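PDB 4RK6: glucose-resistance amylase regulator from Weissella paramesenteroides ATCC 33313, which probably acts as a DNA-binding transcriptional regulator of the LacI family, with glucose bound in the cleft of its sugar-binding core. Local coordinates for residues L19-F24 and I45-E50; S108-M113 and S143-N148; D119-M124 and D278-L283. All blocks are in the same frame, centred on the assembly; numbering follows the deposited sequence.

Contact 1 of 3, residues L19-F24 and I45-E50. With GLC (alpha-D-glucopyranose), chain C.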
loop_
_atom_site.group_PDB
_atom_site.type_symbol
_atom_site.label_atom_id
_atom_site.label_comp_id
_atom_site.label_asym_id
_atom_site.label_seq_id
_atom_site.Cartn_x
_atom_site.Cartn_y
_atom_site.Cartn_z
ATOM N N LEU A 19 -11.195 -2.130 -6.298
ATOM C CA LEU A 19 -11.076 -0.975 -5.399
ATOM C C LEU A 19 -10.489 -1.386 -4.043
ATOM O O LEU A 19 -9.652 -0.678 -3.480
ATOM C CB LEU A 19 -12.423 -0.277 -5.190
ATOM C CG LEU A 19 -12.683 1.022 -5.966
ATOM C CD1 LEU A 19 -13.928 1.676 -5.388
ATOM C CD2 LEU A 19 -11.505 1.992 -5.928
ATOM N N ILE A 20 -10.923 -2.540 -3.544
ATOM C CA ILE A 20 -10.448 -3.089 -2.275
ATOM C C ILE A 20 -9.390 -4.166 -2.533
ATOM O O ILE A 20 -9.719 -5.300 -2.899
ATOM C CB ILE A 20 -11.621 -3.699 -1.472
ATOM C CG1 ILE A 20 -12.717 -2.648 -1.235
ATOM C CG2 ILE A 20 -11.129 -4.271 -0.146
ATOM C CD1 ILE A 20 -14.074 -3.242 -0.922
ATOM N N HIS A 21 -8.122 -3.821 -2.329
ATOM C CA HIS A 21 -7.024 -4.745 -2.625
ATOM C C HIS A 21 -5.909 -4.659 -1.593
ATOM O O HIS A 21 -5.628 -3.578 -1.068
ATOM C CB HIS A 21 -6.453 -4.459 -4.022
ATOM C CG HIS A 21 -5.966 -3.049 -4.206
ATOM N ND1 HIS A 21 -6.824 -1.982 -4.373
ATOM C CD2 HIS A 21 -4.713 -2.535 -4.260
ATOM C CE1 HIS A 21 -6.121 -0.872 -4.517
ATOM N NE2 HIS A 21 -4.839 -1.180 -4.456
ATOM N N THR A 22 -5.280 -5.803 -1.311
ATOM C CA THR A 22 -4.003 -5.834 -0.594
ATOM C C THR A 22 -2.987 -5.074 -1.467
ATOM O O THR A 22 -3.266 -4.757 -2.641
ATOM C CB THR A 22 -3.514 -7.296 -0.332
ATOM O OG1 THR A 22 -4.485 -8.043 0.424
ATOM C CG2 THR A 22 -2.200 -7.332 0.433
ATOM N N ASN A 23 -1.821 -4.773 -0.904
ATOM C CA ASN A 23 -0.725 -4.198 -1.684
ATOM C C ASN A 23 -0.093 -5.126 -2.732
ATOM O O ASN A 23 0.903 -4.745 -3.365
ATOM C CB ASN A 23 0.369 -3.628 -0.762
ATOM C CG ASN A 23 0.169 -2.150 -0.458
ATOM O OD1 ASN A 23 -0.332 -1.385 -1.289
ATOM N ND2 ASN A 23 0.581 -1.738 0.734
ATOM N N PHE A 24 -0.656 -6.317 -2.953
ATOM C CA PHE A 24 -0.082 -7.187 -3.979
ATOM C C PHE A 24 -0.228 -6.585 -5.371
ATOM O O PHE A 24 0.618 -6.820 -6.226
ATOM C CB PHE A 24 -0.600 -8.635 -3.910
ATOM C CG PHE A 24 -1.944 -8.861 -4.537
ATOM C CD1 PHE A 24 -3.100 -8.775 -3.788
ATOM C CD2 PHE A 24 -2.052 -9.208 -5.880
ATOM C CE1 PHE A 24 -4.338 -8.980 -4.372
ATOM C CE2 PHE A 24 -3.282 -9.437 -6.466
ATOM C CZ PHE A 24 -4.432 -9.316 -5.711
ATOM N N ILE A 45 -4.333 1.611 -16.198
ATOM C CA ILE A 45 -4.831 0.998 -14.984
ATOM C C ILE A 45 -6.223 1.570 -14.680
ATOM O O ILE A 45 -6.434 2.787 -14.720
ATOM C CB ILE A 45 -3.895 1.262 -13.795
ATOM C CG1 ILE A 45 -2.455 0.839 -14.110
ATOM C CG2 ILE A 45 -4.417 0.592 -12.542
ATOM C CD1 ILE A 45 -2.263 -0.646 -14.295
ATOM N N THR A 46 -7.165 0.675 -14.396
ATOM C CA THR A 46 -8.529 1.055 -14.110
ATOM C C THR A 46 -8.938 0.298 -12.846
ATOM O O THR A 46 -8.446 -0.796 -12.578
ATOM C CB THR A 46 -9.482 0.721 -15.295
ATOM O OG1 THR A 46 -9.496 -0.695 -15.524
ATOM C CG2 THR A 46 -9.062 1.442 -16.564
ATOM N N TYR A 47 -9.833 0.893 -12.057
ATOM C CA TYR A 47 -10.385 0.233 -10.881
ATOM C C TYR A 47 -11.803 -0.249 -11.143
ATOM O O TYR A 47 -12.522 0.280 -12.009
ATOM C CB TYR A 47 -10.342 1.145 -9.653
ATOM C CG TYR A 47 -8.939 1.395 -9.169
ATOM C CD1 TYR A 47 -8.270 0.457 -8.396
ATOM C CD2 TYR A 47 -8.266 2.567 -9.503
ATOM C CE1 TYR A 47 -6.977 0.680 -7.953
ATOM C CE2 TYR A 47 -6.968 2.796 -9.069
ATOM C CZ TYR A 47 -6.329 1.849 -8.292
ATOM O OH TYR A 47 -5.043 2.063 -7.852
ATOM N N LEU A 48 -12.174 -1.296 -10.422
ATOM C CA LEU A 48 -13.484 -1.920 -10.570
ATOM C C LEU A 48 -14.144 -2.041 -9.199
ATOM O O LEU A 48 -13.558 -2.619 -8.274
ATOM C CB LEU A 48 -13.328 -3.309 -11.184
ATOM C CG LEU A 48 -14.598 -3.905 -11.779
ATOM C CD1 LEU A 48 -14.809 -3.349 -13.179
ATOM C CD2 LEU A 48 -14.494 -5.416 -11.804
ATOM N N ASP A 49 -15.350 -1.488 -9.066
ATOM C CA ASP A 49 -16.127 -1.652 -7.825
ATOM C C ASP A 49 -17.187 -2.748 -8.012
ATOM O O ASP A 49 -17.131 -3.495 -8.993
ATOM C CB ASP A 49 -16.701 -0.308 -7.313
ATOM C CG ASP A 49 -17.708 0.336 -8.256
ATOM O OD1 ASP A 49 -18.202 -0.307 -9.210
ATOM O OD2 ASP A 49 -18.021 1.525 -8.023
ATOM N N GLU A 50 -18.130 -2.859 -7.080
ATOM C CA GLU A 50 -19.102 -3.960 -7.084
ATOM C C GLU A 50 -20.419 -3.604 -7.788
ATOM O O GLU A 50 -21.376 -4.369 -7.736
ATOM C CB GLU A 50 -19.379 -4.403 -5.638
ATOM C CG GLU A 50 -19.691 -5.885 -5.481
ATOM C CD GLU A 50 -18.469 -6.763 -5.663
ATOM O OE1 GLU A 50 -17.477 -6.561 -4.931
ATOM O OE2 GLU A 50 -18.505 -7.659 -6.532
HETATM C C1 GLC C . -5.740 -11.969 -3.584
HETATM C C2 GLC C . -4.743 -12.835 -4.352
HETATM C C3 GLC C . -3.974 -13.792 -3.463
HETATM C C4 GLC C . -3.453 -13.044 -2.233
HETATM C C5 GLC C . -4.660 -12.484 -1.478
HETATM C C6 GLC C . -4.239 -11.697 -0.240
HETATM O O1 GLC C . -6.872 -12.728 -3.404
HETATM O O2 GLC C . -5.412 -13.619 -5.339
HETATM O O3 GLC C . -2.897 -14.273 -4.259
HETATM O O4 GLC C . -2.679 -13.900 -1.448
HETATM O O5 GLC C . -5.357 -11.567 -2.281
HETATM O O6 GLC C . -3.448 -10.602 -0.582
#
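The first torsions start H21 and Y47 toward each other: H21 CG stands between its backbone N and carbonyl carbon (chi1 57°), whereas Y47 CG lies anti to its carbonyl carbon (chi1 -69°). The side chains run roughly perpendicular, and H21 CE1 comes within 3.9 Å of Y47 CE1. The planes are 28° apart, yet the rings are displaced, with centroids 6.0 Å apart, so little of one lies over the other. The branched end of L19 touches two neighbours at once: CD2 lies 4.0 Å from Y47 CB, while the side chain lies beside that of D49, with CD1 3.9 Å from D49 CB. The flat Y47 ring serves both L19 and H21. L19 N donates to L48 O at 3.1 Å, extending the pairing of strands 12-18 and 42-48. D49 turns its carboxylate to H54, leaving its CB for L19. Y33 of the second subunit packs on L19, and I45 of that subunit on Y47. Farther along the loop, T22 OG1 sits 2.9 Å from O6 of the glucose, and F24 offers one ring face, its CE1 3.4 Å from C1 of the sugar. The chemistry thus divides: apolar packing and one backbone bond tie the loop's start to strand 42-48, whose I45 backbone pairs with the second subunit, whereas the loop's far end meets the sugar with a hydroxyl and an aromatic face.

Contact 2 of 3, residues S108-M113 and S143-N148. With GLC (alpha-D-glucopyranose), chain C.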
loop_
_atom_site.group_PDB
_atom_site.type_symbol
_atom_site.label_atom_id
_atom_site.label_comp_id
_atom_site.label_asym_id
_atom_site.label_seq_id
_atom_site.Cartn_x
_atom_site.Cartn_y
_atom_site.Cartn_z
ATOM N N SER A 108 0.453 -18.192 -8.477
ATOM C CA SER A 108 1.085 -19.142 -7.578
ATOM C C SER A 108 0.149 -20.336 -7.475
ATOM O O SER A 108 -1.077 -20.179 -7.575
ATOM C CB SER A 108 1.310 -18.513 -6.187
ATOM O OG SER A 108 2.149 -17.351 -6.268
ATOM N N ASN A 109 0.706 -21.511 -7.225
ATOM C CA ASN A 109 -0.104 -22.693 -7.032
ATOM C C ASN A 109 -0.692 -22.740 -5.629
ATOM O O ASN A 109 0.024 -22.965 -4.660
ATOM C CB ASN A 109 0.700 -23.961 -7.309
ATOM C CG ASN A 109 -0.155 -25.223 -7.309
ATOM O OD1 ASN A 109 -0.713 -25.643 -6.294
ATOM N ND2 ASN A 109 -0.221 -25.871 -8.470
ATOM N N GLU A 110 -2.000 -22.550 -5.538
ATOM C CA GLU A 110 -2.660 -22.365 -4.244
ATOM C C GLU A 110 -2.548 -23.584 -3.332
ATOM O O GLU A 110 -2.258 -23.440 -2.149
ATOM C CB GLU A 110 -4.122 -21.946 -4.429
ATOM C CG GLU A 110 -4.308 -20.496 -4.841
ATOM C CD GLU A 110 -4.275 -19.528 -3.657
ATOM O OE1 GLU A 110 -4.256 -19.969 -2.482
ATOM O OE2 GLU A 110 -4.308 -18.322 -3.918
ATOM N N PHE A 111 -2.751 -24.793 -3.856
ATOM C CA PHE A 111 -2.648 -25.941 -2.984
ATOM C C PHE A 111 -1.218 -26.153 -2.498
ATOM O O PHE A 111 -1.004 -26.505 -1.345
ATOM C CB PHE A 111 -3.191 -27.225 -3.617
ATOM C CG PHE A 111 -3.140 -28.386 -2.678
ATOM C CD1 PHE A 111 -4.086 -28.516 -1.661
ATOM C CD2 PHE A 111 -2.096 -29.298 -2.745
ATOM C CE1 PHE A 111 -4.004 -29.547 -0.751
ATOM C CE2 PHE A 111 -2.018 -30.337 -1.840
ATOM C CZ PHE A 111 -2.973 -30.461 -0.843
ATOM N N GLU A 112 -0.243 -25.968 -3.381
ATOM C CA GLU A 112 1.156 -26.114 -2.984
ATOM C C GLU A 112 1.532 -25.125 -1.892
ATOM O O GLU A 112 2.243 -25.494 -0.937
ATOM C CB GLU A 112 2.069 -25.923 -4.186
ATOM C CG GLU A 112 3.513 -26.333 -3.967
ATOM C CD GLU A 112 4.357 -26.152 -5.220
ATOM O OE1 GLU A 112 5.425 -25.513 -5.129
ATOM O OE2 GLU A 112 3.954 -26.635 -6.302
HETATM N N MSE A 113 1.085 -23.869 -2.034
HETATM C CA MSE A 113 1.348 -22.849 -0.986
HETATM C C MSE A 113 0.807 -23.321 0.317
HETATM O O MSE A 113 1.537 -23.401 1.319
HETATM C CB MSE A 113 0.718 -21.492 -1.282
HETATM C CG MSE A 113 1.429 -20.767 -2.416
HETATM SE SE MSE A 113 0.923 -18.867 -2.381
HETATM C CE MSE A 113 -0.878 -19.072 -3.179
ATOM N N SER A 143 -14.001 -20.914 -2.442
ATOM C CA SER A 143 -13.321 -20.673 -1.169
ATOM C C SER A 143 -11.993 -21.411 -1.178
ATOM O O SER A 143 -11.782 -22.340 -0.418
ATOM C CB SER A 143 -14.180 -21.124 0.008
ATOM O OG SER A 143 -13.748 -20.464 1.192
ATOM N N THR A 144 -11.081 -20.931 -2.025
ATOM C CA THR A 144 -9.890 -21.669 -2.374
ATOM C C THR A 144 -9.044 -22.050 -1.170
ATOM O O THR A 144 -8.672 -23.201 -1.005
ATOM C CB THR A 144 -9.052 -20.826 -3.353
ATOM O OG1 THR A 144 -9.879 -20.451 -4.461
ATOM C CG2 THR A 144 -7.817 -21.589 -3.836
ATOM N N ARG A 145 -8.704 -21.067 -0.340
ATOM C CA ARG A 145 -7.809 -21.342 0.790
ATOM C C ARG A 145 -8.441 -22.177 1.885
ATOM O O ARG A 145 -7.804 -23.063 2.425
ATOM C CB ARG A 145 -7.224 -20.043 1.324
ATOM C CG ARG A 145 -6.299 -19.480 0.259
ATOM C CD ARG A 145 -5.479 -18.264 0.655
ATOM N NE ARG A 145 -4.616 -17.960 -0.483
ATOM C CZ ARG A 145 -3.950 -16.827 -0.670
ATOM N NH1 ARG A 145 -3.989 -15.841 0.226
ATOM N NH2 ARG A 145 -3.250 -16.679 -1.792
ATOM N N ARG A 146 -9.680 -21.872 2.230
ATOM C CA ARG A 146 -10.452 -22.698 3.154
ATOM C C ARG A 146 -10.432 -24.169 2.718
ATOM O O ARG A 146 -10.123 -25.072 3.513
ATOM C CB ARG A 146 -11.898 -22.184 3.179
ATOM C CG ARG A 146 -12.843 -22.937 4.093
ATOM C CD ARG A 146 -14.294 -22.672 3.719
ATOM N NE ARG A 146 -15.212 -23.401 4.594
ATOM C CZ ARG A 146 -15.927 -22.868 5.591
ATOM N NH1 ARG A 146 -15.883 -21.569 5.873
ATOM N NH2 ARG A 146 -16.731 -23.652 6.298
ATOM N N THR A 147 -10.780 -24.395 1.455
ATOM C CA THR A 147 -10.829 -25.755 0.931
ATOM C C THR A 147 -9.459 -26.434 0.921
ATOM O O THR A 147 -9.327 -27.576 1.351
ATOM C CB THR A 147 -11.529 -25.768 -0.429
ATOM O OG1 THR A 147 -12.910 -25.489 -0.187
ATOM C CG2 THR A 147 -11.380 -27.104 -1.102
ATOM N N ASN A 148 -8.420 -25.715 0.490
ATOM C CA ASN A 148 -7.076 -26.303 0.487
ATOM C C ASN A 148 -6.521 -26.572 1.879
ATOM O O ASN A 148 -5.824 -27.561 2.092
ATOM C CB ASN A 148 -6.120 -25.425 -0.312
ATOM C CG ASN A 148 -6.356 -25.504 -1.794
ATOM O OD1 ASN A 148 -6.881 -26.502 -2.321
ATOM N ND2 ASN A 148 -5.985 -24.459 -2.486
HETATM C C1 GLC C . -5.740 -11.969 -3.584
HETATM C C2 GLC C . -4.743 -12.835 -4.352
HETATM C C3 GLC C . -3.974 -13.792 -3.463
HETATM C C4 GLC C . -3.453 -13.044 -2.233
HETATM C C5 GLC C . -4.660 -12.484 -1.478
HETATM C C6 GLC C . -4.239 -11.697 -0.240
HETATM O O1 GLC C . -6.872 -12.728 -3.404
HETATM O O2 GLC C . -5.412 -13.619 -5.339
HETATM O O3 GLC C . -2.897 -14.273 -4.259
HETATM O O4 GLC C . -2.679 -13.900 -1.448
HETATM O O5 GLC C . -5.357 -11.567 -2.281
HETATM O O6 GLC C . -3.448 -10.602 -0.582
HETATM O O HOH W 1 -4.513 -22.240 -1.046
#
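E110 and R145 form the tight part of this contact. R145 grips the carboxylate side-on with two nitrogens: NE donates to E110 OE1 at 2.9 Å in an almost straight bond (177°), lying on the syn side of that oxygen, and NH2 donates to OE2, also at 2.9 Å but more bent. Arginine suits the place because its chain, extended from CG to NE, carries a flat group that can serve two partners at once; NH1 and NH2 both reach O4 of the glucose, the NH2 bond measuring 2.9 Å. The glutamate is thus a second-shell residue, fixing the rotation of the guanidinium that meets the sugar. The methyl CE of selenomethionine M113 packs obliquely against the guanidinium, 3.6 Å from R145 NH2. At the foot of E110, T144 CG2 packs 3.8 Å from CB.

Toward N148 the direct polar grip gives way to a water-mediated link, although N148 still packs closely on E110 and on the partly exposed F111. The water donates to E110 OE1 at 2.7 Å and accepts from N148 ND2 at 3.0 Å. The N148 amide, turned 79° from the F111 ring, brings OD1 to the ring's edge beside CD1. N109 caps helix 110-123 by accepting from E112 N, and E110 stands in that helix's first turn, where the helix end would probably favour a charged carboxylate. The start of helix 144-155 supplies the sugar-binding arginine and the start of helix 110-123 its supporting glutamate, in keeping with the periplasmic-binding-protein fold of LacI-family regulators.

Contact 3 of 3, residues D119-M124 and D278-L283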
loop_
_atom_site.group_PDB
_atom_site.type_symbol
_atom_site.label_atom_id
_atom_site.label_comp_id
_atom_site.label_asym_id
_atom_site.label_seq_id
_atom_site.Cartn_x
_atom_site.Cartn_y
_atom_site.Cartn_z
ATOM N N ASP A 119 2.449 -28.463 6.145
ATOM C CA ASP A 119 3.541 -29.412 6.349
ATOM C C ASP A 119 4.596 -28.903 7.347
ATOM O O ASP A 119 5.048 -29.623 8.243
ATOM C CB ASP A 119 4.202 -29.744 5.018
ATOM C CG ASP A 119 4.867 -31.089 5.037
ATOM O OD1 ASP A 119 4.177 -32.104 5.274
ATOM O OD2 ASP A 119 6.087 -31.127 4.838
ATOM N N TYR A 120 4.971 -27.644 7.179
ATOM C CA TYR A 120 5.922 -26.996 8.064
ATOM C C TYR A 120 5.388 -26.895 9.485
ATOM O O TYR A 120 6.085 -27.226 10.445
ATOM C CB TYR A 120 6.272 -25.593 7.519
ATOM C CG TYR A 120 7.131 -24.803 8.441
ATOM C CD1 TYR A 120 8.396 -25.250 8.787
ATOM C CD2 TYR A 120 6.685 -23.615 8.981
ATOM C CE1 TYR A 120 9.206 -24.520 9.652
ATOM C CE2 TYR A 120 7.480 -22.884 9.842
ATOM C CZ TYR A 120 8.721 -23.326 10.179
ATOM O OH TYR A 120 9.475 -22.557 11.040
ATOM N N LEU A 121 4.155 -26.430 9.645
ATOM C CA LEU A 121 3.613 -26.270 10.987
ATOM C C LEU A 121 3.499 -27.612 11.724
ATOM O O LEU A 121 3.803 -27.687 12.905
ATOM C CB LEU A 121 2.255 -25.576 10.958
ATOM C CG LEU A 121 2.324 -24.064 10.657
ATOM C CD1 LEU A 121 0.933 -23.471 10.521
ATOM C CD2 LEU A 121 3.109 -23.318 11.705
ATOM N N ILE A 122 3.086 -28.654 11.012
ATOM C CA ILE A 122 3.007 -30.002 11.601
ATOM C C ILE A 122 4.410 -30.532 11.944
ATOM O O ILE A 122 4.616 -31.121 13.005
ATOM C CB ILE A 122 2.240 -30.968 10.671
ATOM C CG1 ILE A 122 0.753 -30.575 10.667
ATOM C CG2 ILE A 122 2.434 -32.434 11.078
ATOM C CD1 ILE A 122 -0.026 -31.289 9.588
ATOM N N ASP A 123 5.375 -30.310 11.065
ATOM C CA ASP A 123 6.790 -30.640 11.351
ATOM C C ASP A 123 7.304 -29.915 12.614
ATOM O O ASP A 123 8.140 -30.441 13.343
ATOM C CB ASP A 123 7.688 -30.285 10.162
ATOM C CG ASP A 123 7.604 -31.285 9.012
ATOM O OD1 ASP A 123 6.941 -32.326 9.151
ATOM O OD2 ASP A 123 8.204 -31.012 7.953
HETATM N N MSE A 124 6.793 -28.708 12.862
HETATM C CA MSE A 124 7.177 -27.920 14.031
HETATM C C MSE A 124 6.353 -28.277 15.252
HETATM O O MSE A 124 6.489 -27.635 16.287
HETATM C CB MSE A 124 7.040 -26.431 13.704
HETATM C CG MSE A 124 8.008 -25.916 12.651
HETATM SE SE MSE A 124 9.894 -26.019 13.203
HETATM C CE MSE A 124 9.910 -24.318 14.209
ATOM N N ASP A 278 10.543 -15.125 12.442
ATOM C CA ASP A 278 10.543 -15.164 13.910
ATOM C C ASP A 278 9.190 -15.448 14.564
ATOM O O ASP A 278 9.050 -15.344 15.777
ATOM C CB ASP A 278 11.121 -13.844 14.444
ATOM C CG ASP A 278 12.566 -13.642 14.035
ATOM O OD1 ASP A 278 13.334 -14.617 14.056
ATOM O OD2 ASP A 278 12.940 -12.515 13.688
ATOM N N SER A 279 8.209 -15.874 13.784
ATOM C CA SER A 279 6.848 -15.991 14.298
ATOM C C SER A 279 6.338 -17.414 14.481
ATOM O O SER A 279 5.138 -17.600 14.672
ATOM C CB SER A 279 5.875 -15.197 13.405
ATOM O OG SER A 279 5.783 -15.748 12.108
ATOM N N VAL A 280 7.235 -18.412 14.442
ATOM C CA VAL A 280 6.827 -19.799 14.673
ATOM C C VAL A 280 7.680 -20.473 15.739
ATOM O O VAL A 280 8.896 -20.419 15.697
ATOM C CB VAL A 280 6.887 -20.635 13.364
ATOM C CG1 VAL A 280 6.456 -22.062 13.633
ATOM C CG2 VAL A 280 5.992 -19.995 12.297
ATOM N N LEU A 281 7.014 -21.150 16.660
ATOM C CA LEU A 281 7.664 -21.899 17.735
ATOM C C LEU A 281 7.574 -23.396 17.435
ATOM O O LEU A 281 6.541 -23.883 16.967
ATOM C CB LEU A 281 6.943 -21.595 19.050
ATOM C CG LEU A 281 7.669 -21.930 20.358
ATOM C CD1 LEU A 281 8.795 -20.939 20.599
ATOM C CD2 LEU A 281 6.692 -21.936 21.533
ATOM N N ASN A 282 8.668 -24.109 17.683
ATOM C CA ASN A 282 8.660 -25.568 17.666
ATOM C C ASN A 282 8.115 -26.075 19.010
ATOM O O ASN A 282 8.692 -25.784 20.062
ATOM C CB ASN A 282 10.072 -26.101 17.426
ATOM C CG ASN A 282 10.109 -27.619 17.297
ATOM O OD1 ASN A 282 9.972 -28.328 18.271
ATOM N ND2 ASN A 282 10.263 -28.114 16.083
ATOM N N LEU A 283 7.026 -26.834 18.964
ATOM C CA LEU A 283 6.420 -27.403 20.181
ATOM C C LEU A 283 6.957 -28.774 20.609
ATOM O O LEU A 283 6.579 -29.265 21.678
ATOM C CB LEU A 283 4.928 -27.536 20.003
ATOM C CG LEU A 283 4.159 -26.297 19.586
ATOM C CD1 LEU A 283 2.687 -26.671 19.544
ATOM C CD2 LEU A 283 4.436 -25.137 20.527
#
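V280 is the apolar centre, its CG1 touching three side chains of helix 110-123 and its end. It meets Y120 CE2 at 4.0 Å, with the two side chains running antiparallel past one another, L121 CD2 at 4.1 Å, and the CE of selenomethionine M124 at 4.2 Å. A beta-branched valine suits this place: both its methyls reach Y120 CE2, coming at the ring obliquely, while V222 of strand 220-223 backs both V280 and L121. M124 lays CG over one face of the Y120 ring; its bends at chi2 and chi3 then bring its selenoether end to N282, with CE 3.7 Å from N282 CB and SE 3.6 Å from ND2. At the polar edge, L283 N donates to M124 O at 2.8 Å, nearly along the C=O axis, and N282 CA adds a CA-H...O contact to the same oxygen at 3.3 Å. The carbonyl just past the helix is thereby met by the chain's tail; N282 OD1 turns instead to N284 N. This is a helix C-terminus fastened to the C-terminal tail, which follows strand 267-275 and packs on the C-terminal lobe of the periplasmic-binding-protein-like fold.

Overall arrangement
Contacts 1 and 2 are both partly buried and both reach the glucose, although their centres lie about 21 Å apart; contact 3 is a surface contact on the opposite side of the chain's centre from contact 1. Helix 110-123 joins the last two: its first turn carries a charge pair in contact 2, and its other end meets the chain's tail in contact 3. Chemistry follows place. Near the sugar, contact 2 relies on a salt bridge and a water, whereas contact 1 packs a loop on strand 42-48 at the subunit interface. Contact 3, distant from the ligand, combines apolar packing with one backbone bond, much as contact 1 does.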